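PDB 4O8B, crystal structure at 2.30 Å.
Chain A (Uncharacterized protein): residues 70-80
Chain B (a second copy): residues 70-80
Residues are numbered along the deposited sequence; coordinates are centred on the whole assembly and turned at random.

Chain A, residues 70-80: ELAELILKVSS
Chain B (70-80) ELAELILKVSS

Most of each stretch is α-helix that begins earlier in its chain, and an exact two-fold axis relates the two copies. Their axes approach to 11.2 Å, and their N-to-C directions differ by 139°, so the helices cross steeply in a broadly antiparallel sense. The register centres on A:Ile75 and B:Ile75, whose CA atoms lie 7.5 Å apart; the CA atoms of A:Leu71 and B:Ser79 are 7.8 Å apart, as are those of A:Ser79 and B:Leu71. From A:Glu70 to A:Ser79 phi lies between -81° and -51° and psi between -53° and -30°; A:Ser80 has -80/8. Typical i to i+4 hydrogen bonds run from A:Ile75 N to A:Leu71 O (2.7 Å) and from A:Val78 N to A:Leu74 O (2.9 Å); the one from A:Ser79 N to A:Ile75 O is longer, 3.4 Å, and weak. Chain B repeats these values, and the chain A residues described below stand for both copies.

The contacting residues, A:Leu71, A:Leu74, A:Ile75, A:Val78 and A:Ser79, recur at spacings of three and four, which keeps them on one side of a helix. No hydrogen bond crosses between the stretches; apolar packing dominates the 370 Å² buried between them, both sides summed. At the centre A:Ile75 leaves its backbone sideways, but with chi1 m and chi2 t its end comes nearer the partner, and A:Ile75 CD1 meets B:Ile75 CD1 at 3.6 Å. A long, branched aliphatic chain suits this place because it can span the gap to its own symmetry mate.

A:Leu71 points toward the other helix and has the largest covered area, 57 Å² in each copy. Its t, p rotamer (-168°, 53°) sets A:Leu71 CD1 3.4 Å from B:Val78 CG2, a tight contact, while A:Leu71 CD2 lies 3.9 Å from B:Ile75 CG2 and 3.7 Å from B:Ser79 OG. The forked leucine thus reaches three neighbours. A:Val78, chi1 m, also points toward the partner; its compact branched side chain offers CG2 to B:Leu71, and A:Val78 CG1 lies 4.2 Å from B:Leu74 CD2. A:Leu74, with chi1 between wells at -138° and chi2 p, points toward the other stretch too; its length lets A:Leu74 CD2 come within 4.2 Å of B:Val78 CG1, widening the apolar patch.

A:Ser79 fits beside this apolar cluster because its chi1 m hydroxyl turns back on its own helix: A:Ser79 OG donates to A:Ile75 O at 2.8 Å, so the polar group is satisfied while touching leucine. A:Glu70, A:Glu73 and A:Lys77 make no contact with the other stretch, leaving their charged groups outside this packing.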

ATOM      1  N   GLU A  70      11.639   2.097  -3.430  1.00 30.65           N
ATOM      2  CA  GLU A  70      11.726   3.540  -3.214  1.00 30.06           C
ATOM      3  C   GLU A  70      10.469   4.118  -2.574  1.00 27.68           C
ATOM      4  O   GLU A  70      10.551   4.869  -1.604  1.00 26.65           O
ATOM      5  CB  GLU A  70      11.994   4.282  -4.533  1.00 33.09           C
ATOM      6  CG  GLU A  70      13.468   4.481  -4.857  1.00 37.34           C
ATOM      7  CD  GLU A  70      13.691   5.682  -5.762  1.00 39.82           C
ATOM      8  OE1 GLU A  70      13.268   6.803  -5.380  1.00 41.33           O
ATOM      9  OE2 GLU A  70      14.291   5.514  -6.845  1.00 39.37           O
ATOM     10  N   LEU A  71       9.312   3.770  -3.124  1.00 25.74           N
ATOM     11  CA  LEU A  71       8.046   4.273  -2.602  1.00 24.89           C
ATOM     12  C   LEU A  71       7.815   3.845  -1.155  1.00 23.58           C
ATOM     13  O   LEU A  71       7.472   4.669  -0.303  1.00 22.64           O
ATOM     14  CB  LEU A  71       6.880   3.790  -3.474  1.00 24.00           C
ATOM     15  CG  LEU A  71       5.543   4.482  -3.205  1.00 25.38           C
ATOM     16  CD1 LEU A  71       5.730   5.990  -3.277  1.00 25.40           C
ATOM     17  CD2 LEU A  71       4.510   4.027  -4.221  1.00 23.43           C
ATOM     18  N   ALA A  72       8.000   2.561  -0.887  1.00 22.29           N
ATOM     19  CA  ALA A  72       7.814   2.029   0.462  1.00 22.83           C
ATOM     20  C   ALA A  72       8.594   2.863   1.465  1.00 22.66           C
ATOM     21  O   ALA A  72       8.041   3.319   2.472  1.00 21.66           O
ATOM     22  CB  ALA A  72       8.286   0.576   0.519  1.00 23.51           C
ATOM     23  N   GLU A  73       9.876   3.065   1.179  1.00 22.06           N
ATOM     24  CA  GLU A  73      10.732   3.849   2.059  1.00 24.50           C
ATOM     25  C   GLU A  73      10.119   5.223   2.300  1.00 24.76           C
ATOM     26  O   GLU A  73      10.190   5.759   3.402  1.00 24.06           O
ATOM     27  CB  GLU A  73      12.121   3.994   1.421  1.00 26.47           C
ATOM     28  CG  GLU A  73      13.231   4.287   2.417  1.00 30.68           C
ATOM     29  CD  GLU A  73      13.187   3.349   3.613  1.00 32.30           C
ATOM     30  OE1 GLU A  73      13.103   2.119   3.410  1.00 32.16           O
ATOM     31  OE2 GLU A  73      13.239   3.849   4.762  1.00 32.83           O
ATOM     32  N   LEU A  74       9.505   5.782   1.255  1.00 25.87           N
ATOM     33  CA  LEU A  74       8.879   7.098   1.352  1.00 26.80           C
ATOM     34  C   LEU A  74       7.587   7.026   2.164  1.00 26.11           C
ATOM     35  O   LEU A  74       7.264   7.950   2.912  1.00 27.10           O
ATOM     36  CB  LEU A  74       8.578   7.641  -0.047  1.00 26.64           C
ATOM     37  CG  LEU A  74       8.874   9.124  -0.270  1.00 28.52           C
ATOM     38  CD1 LEU A  74      10.384   9.336  -0.300  1.00 28.54           C
ATOM     39  CD2 LEU A  74       8.257   9.590  -1.580  1.00 28.88           C
ATOM     40  N   ILE A  75       6.859   5.925   2.012  1.00 25.74           N
ATOM     41  CA  ILE A  75       5.596   5.734   2.724  1.00 26.68           C
ATOM     42  C   ILE A  75       5.807   5.668   4.240  1.00 26.97           C
ATOM     43  O   ILE A  75       4.921   6.050   5.009  1.00 26.29           O
ATOM     44  CB  ILE A  75       4.876   4.440   2.273  1.00 24.36           C
ATOM     45  CG1 ILE A  75       4.507   4.545   0.796  1.00 23.13           C
ATOM     46  CG2 ILE A  75       3.635   4.208   3.121  1.00 21.52           C
ATOM     47  CD1 ILE A  75       3.622   3.412   0.302  1.00 22.85           C
ATOM     48  N   LEU A  76       6.965   5.180   4.654  1.00 27.37           N
ATOM     49  CA  LEU A  76       7.275   5.082   6.075  1.00 29.00           C
ATOM     50  C   LEU A  76       7.745   6.425   6.604  1.00 28.67           C
ATOM     51  O   LEU A  76       7.463   6.794   7.744  1.00 28.35           O
ATOM     52  CB  LEU A  76       8.355   4.023   6.325  1.00 29.16           C
ATOM     53  CG  LEU A  76       7.971   2.564   6.071  1.00 29.95           C
ATOM     54  CD1 LEU A  76       9.070   1.661   6.614  1.00 30.28           C
ATOM     55  CD2 LEU A  76       6.647   2.249   6.761  1.00 29.67           C
ATOM     56  N   LYS A  77       8.466   7.155   5.761  1.00 28.91           N
ATOM     57  CA  LYS A  77       8.982   8.466   6.139  1.00 29.47           C
ATOM     58  C   LYS A  77       7.858   9.480   6.310  1.00 28.55           C
ATOM     59  O   LYS A  77       7.752  10.127   7.350  1.00 29.78           O
ATOM     60  CB  LYS A  77       9.983   8.965   5.094  1.00 28.74           C
ATOM     61  CG  LYS A  77      11.268   8.158   5.048  1.00 28.73           C
ATOM     62  CD  LYS A  77      12.261   8.763   4.075  1.00 31.11           C
ATOM     63  CE  LYS A  77      13.312   7.740   3.671  1.00 33.68           C
ATOM     64  NZ  LYS A  77      14.093   8.192   2.479  1.00 35.23           N
ATOM     65  N   VAL A  78       7.024   9.614   5.294  1.00 28.53           N
ATOM     66  CA  VAL A  78       5.914  10.560   5.341  1.00 28.46           C
ATOM     67  C   VAL A  78       4.974  10.250   6.502  1.00 28.71           C
ATOM     68  O   VAL A  78       4.383  11.161   7.090  1.00 29.41           O
ATOM     69  CB  VAL A  78       5.109  10.552   4.020  1.00 27.00           C
ATOM     70  CG1 VAL A  78       6.035  10.838   2.850  1.00 25.59           C
ATOM     71  CG2 VAL A  78       4.421   9.214   3.834  1.00 28.80           C
ATOM     72  N   SER A  79       4.837   8.973   6.836  1.00 29.27           N
ATOM     73  CA  SER A  79       3.968   8.559   7.933  1.00 30.40           C
ATOM     74  C   SER A  79       4.541   8.966   9.287  1.00 30.31           C
ATOM     75  O   SER A  79       3.795   9.271  10.218  1.00 31.34           O
ATOM     76  CB  SER A  79       3.763   7.039   7.913  1.00 31.04           C
ATOM     77  OG  SER A  79       2.941   6.650   6.833  1.00 33.80           O
ATOM     78  N   SER A  80       5.859   8.967   9.391  1.00 30.26           N
ATOM     79  CA  SER A  80       6.534   9.341  10.630  1.00 31.95           C
ATOM     80  C   SER A  80       6.622  10.850  10.812  1.00 32.56           C
ATOM     81  O   SER A  80       7.291  11.332  11.728  1.00 33.36           O
ATOM     82  CB  SER A  80       7.939   8.733  10.667  1.00 32.23           C
ATOM     83  OG  SER A  80       8.606   8.907   9.429  1.00 34.08           O
TER
ATOM     84  N   GLU B  70      -5.505  10.501   3.328  1.00 30.65           N
ATOM     85  CA  GLU B  70      -4.423  11.456   3.092  1.00 30.06           C
ATOM     86  C   GLU B  70      -3.197  10.814   2.452  1.00 27.68           C
ATOM     87  O   GLU B  70      -2.663  11.328   1.472  1.00 26.65           O
ATOM     88  CB  GLU B  70      -3.996  12.142   4.399  1.00 33.09           C
ATOM     89  CG  GLU B  70      -4.745  13.429   4.710  1.00 37.34           C
ATOM     90  CD  GLU B  70      -3.932  14.357   5.599  1.00 39.82           C
ATOM     91  OE1 GLU B  70      -2.791  14.710   5.204  1.00 41.33           O
ATOM     92  OE2 GLU B  70      -4.427  14.741   6.680  1.00 39.37           O
ATOM     93  N   LEU B  71      -2.755   9.696   3.014  1.00 25.74           N
ATOM     94  CA  LEU B  71      -1.581   9.002   2.493  1.00 24.89           C
ATOM     95  C   LEU B  71      -1.785   8.538   1.054  1.00 23.58           C
ATOM     96  O   LEU B  71      -0.930   8.765   0.193  1.00 22.64           O
ATOM     97  CB  LEU B  71      -1.236   7.798   3.379  1.00 24.00           C
ATOM     98  CG  LEU B  71       0.131   7.169   3.109  1.00 25.38           C
ATOM     99  CD1 LEU B  71       1.203   8.247   3.161  1.00 25.40           C
ATOM    100  CD2 LEU B  71       0.416   6.089   4.139  1.00 23.43           C
ATOM    101  N   ALA B  72      -2.911   7.888   0.802  1.00 22.29           N
ATOM    102  CA  ALA B  72      -3.224   7.396  -0.539  1.00 22.83           C
ATOM    103  C   ALA B  72      -3.055   8.511  -1.558  1.00 22.66           C
ATOM    104  O   ALA B  72      -2.362   8.344  -2.568  1.00 21.66           O
ATOM    105  CB  ALA B  72      -4.659   6.871  -0.579  1.00 23.51           C
ATOM    106  N   GLU B  73      -3.684   9.649  -1.283  1.00 22.06           N
ATOM    107  CA  GLU B  73      -3.600  10.794  -2.179  1.00 24.50           C
ATOM    108  C   GLU B  73      -2.142  11.155  -2.434  1.00 24.76           C
ATOM    109  O   GLU B  73      -1.772  11.528  -3.543  1.00 24.06           O
ATOM    110  CB  GLU B  73      -4.339  11.986  -1.551  1.00 26.47           C
ATOM    111  CG  GLU B  73      -4.799  13.027  -2.558  1.00 30.68           C
ATOM    112  CD  GLU B  73      -5.518  12.398  -3.741  1.00 32.30           C
ATOM    113  OE1 GLU B  73      -6.433  11.576  -3.522  1.00 32.16           O
ATOM    114  OE2 GLU B  73      -5.164  12.732  -4.897  1.00 32.83           O
ATOM    115  N   LEU B  74      -1.317  11.031  -1.393  1.00 25.87           N
ATOM    116  CA  LEU B  74       0.104  11.348  -1.502  1.00 26.80           C
ATOM    117  C   LEU B  74       0.839  10.276  -2.305  1.00 26.11           C
ATOM    118  O   LEU B  74       1.761  10.581  -3.063  1.00 27.10           O
ATOM    119  CB  LEU B  74       0.726  11.465  -0.109  1.00 26.64           C
ATOM    120  CG  LEU B  74       1.713  12.614   0.093  1.00 28.52           C
ATOM    121  CD1 LEU B  74       0.949  13.934   0.110  1.00 28.54           C
ATOM    122  CD2 LEU B  74       2.468  12.433   1.400  1.00 28.88           C
ATOM    123  N   ILE B  75       0.422   9.026  -2.134  1.00 25.74           N
ATOM    124  CA  ILE B  75       1.046   7.904  -2.835  1.00 26.68           C
ATOM    125  C   ILE B  75       0.854   8.010  -4.352  1.00 26.97           C
ATOM    126  O   ILE B  75       1.696   7.538  -5.120  1.00 26.29           O
ATOM    127  CB  ILE B  75       0.474   6.546  -2.363  1.00 24.36           C
ATOM    128  CG1 ILE B  75       0.794   6.340  -0.885  1.00 23.13           C
ATOM    129  CG2 ILE B  75       1.051   5.415  -3.200  1.00 21.52           C
ATOM    130  CD1 ILE B  75       0.451   4.951  -0.370  1.00 22.85           C
ATOM    131  N   LEU B  76      -0.247   8.615  -4.767  1.00 27.37           N
ATOM    132  CA  LEU B  76      -0.524   8.781  -6.188  1.00 29.00           C
ATOM    133  C   LEU B  76       0.240   9.971  -6.738  1.00 28.67           C
ATOM    134  O   LEU B  76       0.697   9.962  -7.881  1.00 28.35           O
ATOM    135  CB  LEU B  76      -2.025   8.974  -6.431  1.00 29.16           C
ATOM    136  CG  LEU B  76      -2.936   7.775  -6.156  1.00 29.95           C
ATOM    137  CD1 LEU B  76      -4.328   8.077  -6.693  1.00 30.28           C
ATOM    138  CD2 LEU B  76      -2.372   6.530  -6.833  1.00 29.67           C
ATOM    139  N   LYS B  77       0.375  11.000  -5.909  1.00 28.91           N
ATOM    140  CA  LYS B  77       1.087  12.210  -6.308  1.00 29.47           C
ATOM    141  C   LYS B  77       2.577  11.947  -6.485  1.00 28.55           C
ATOM    142  O   LYS B  77       3.145  12.249  -7.532  1.00 29.78           O
ATOM    143  CB  LYS B  77       0.869  13.319  -5.276  1.00 28.74           C
ATOM    144  CG  LYS B  77      -0.558  13.834  -5.227  1.00 28.73           C
ATOM    145  CD  LYS B  77      -0.688  15.000  -4.269  1.00 31.11           C
ATOM    146  CE  LYS B  77      -2.139  15.203  -3.858  1.00 33.68           C
ATOM    147  NZ  LYS B  77      -2.257  16.112  -2.677  1.00 35.23           N
ATOM    148  N   VAL B  78       3.204  11.387  -5.465  1.00 28.53           N
ATOM    149  CA  VAL B  78       4.633  11.096  -5.517  1.00 28.46           C
ATOM    150  C   VAL B  78       4.960  10.149  -6.669  1.00 28.71           C
ATOM    151  O   VAL B  78       6.038  10.238  -7.265  1.00 29.41           O
ATOM    152  CB  VAL B  78       5.130  10.475  -4.192  1.00 27.00           C
ATOM    153  CG1 VAL B  78       4.793  11.395  -3.031  1.00 25.59           C
ATOM    154  CG2 VAL B  78       4.503   9.110  -3.984  1.00 28.80           C
ATOM    155  N   SER B  79       4.037   9.250  -6.985  1.00 29.27           N
ATOM    156  CA  SER B  79       4.241   8.296  -8.071  1.00 30.40           C
ATOM    157  C   SER B  79       4.198   8.980  -9.433  1.00 30.31           C
ATOM    158  O   SER B  79       4.892   8.568 -10.364  1.00 31.34           O
ATOM    159  CB  SER B  79       3.170   7.198  -8.029  1.00 31.04           C
ATOM    160  OG  SER B  79       3.378   6.325  -6.939  1.00 33.80           O
ATOM    161  N   SER B  80       3.386  10.017  -9.546  1.00 30.26           N
ATOM    162  CA  SER B  80       3.256  10.763 -10.794  1.00 31.95           C
ATOM    163  C   SER B  80       4.389  11.760 -10.997  1.00 32.56           C
ATOM    164  O   SER B  80       4.349  12.572 -11.923  1.00 33.36           O
ATOM    165  CB  SER B  80       1.912  11.493 -10.832  1.00 32.23           C
ATOM    166  OG  SER B  80       1.644  12.141  -9.601  1.00 34.08           O
TER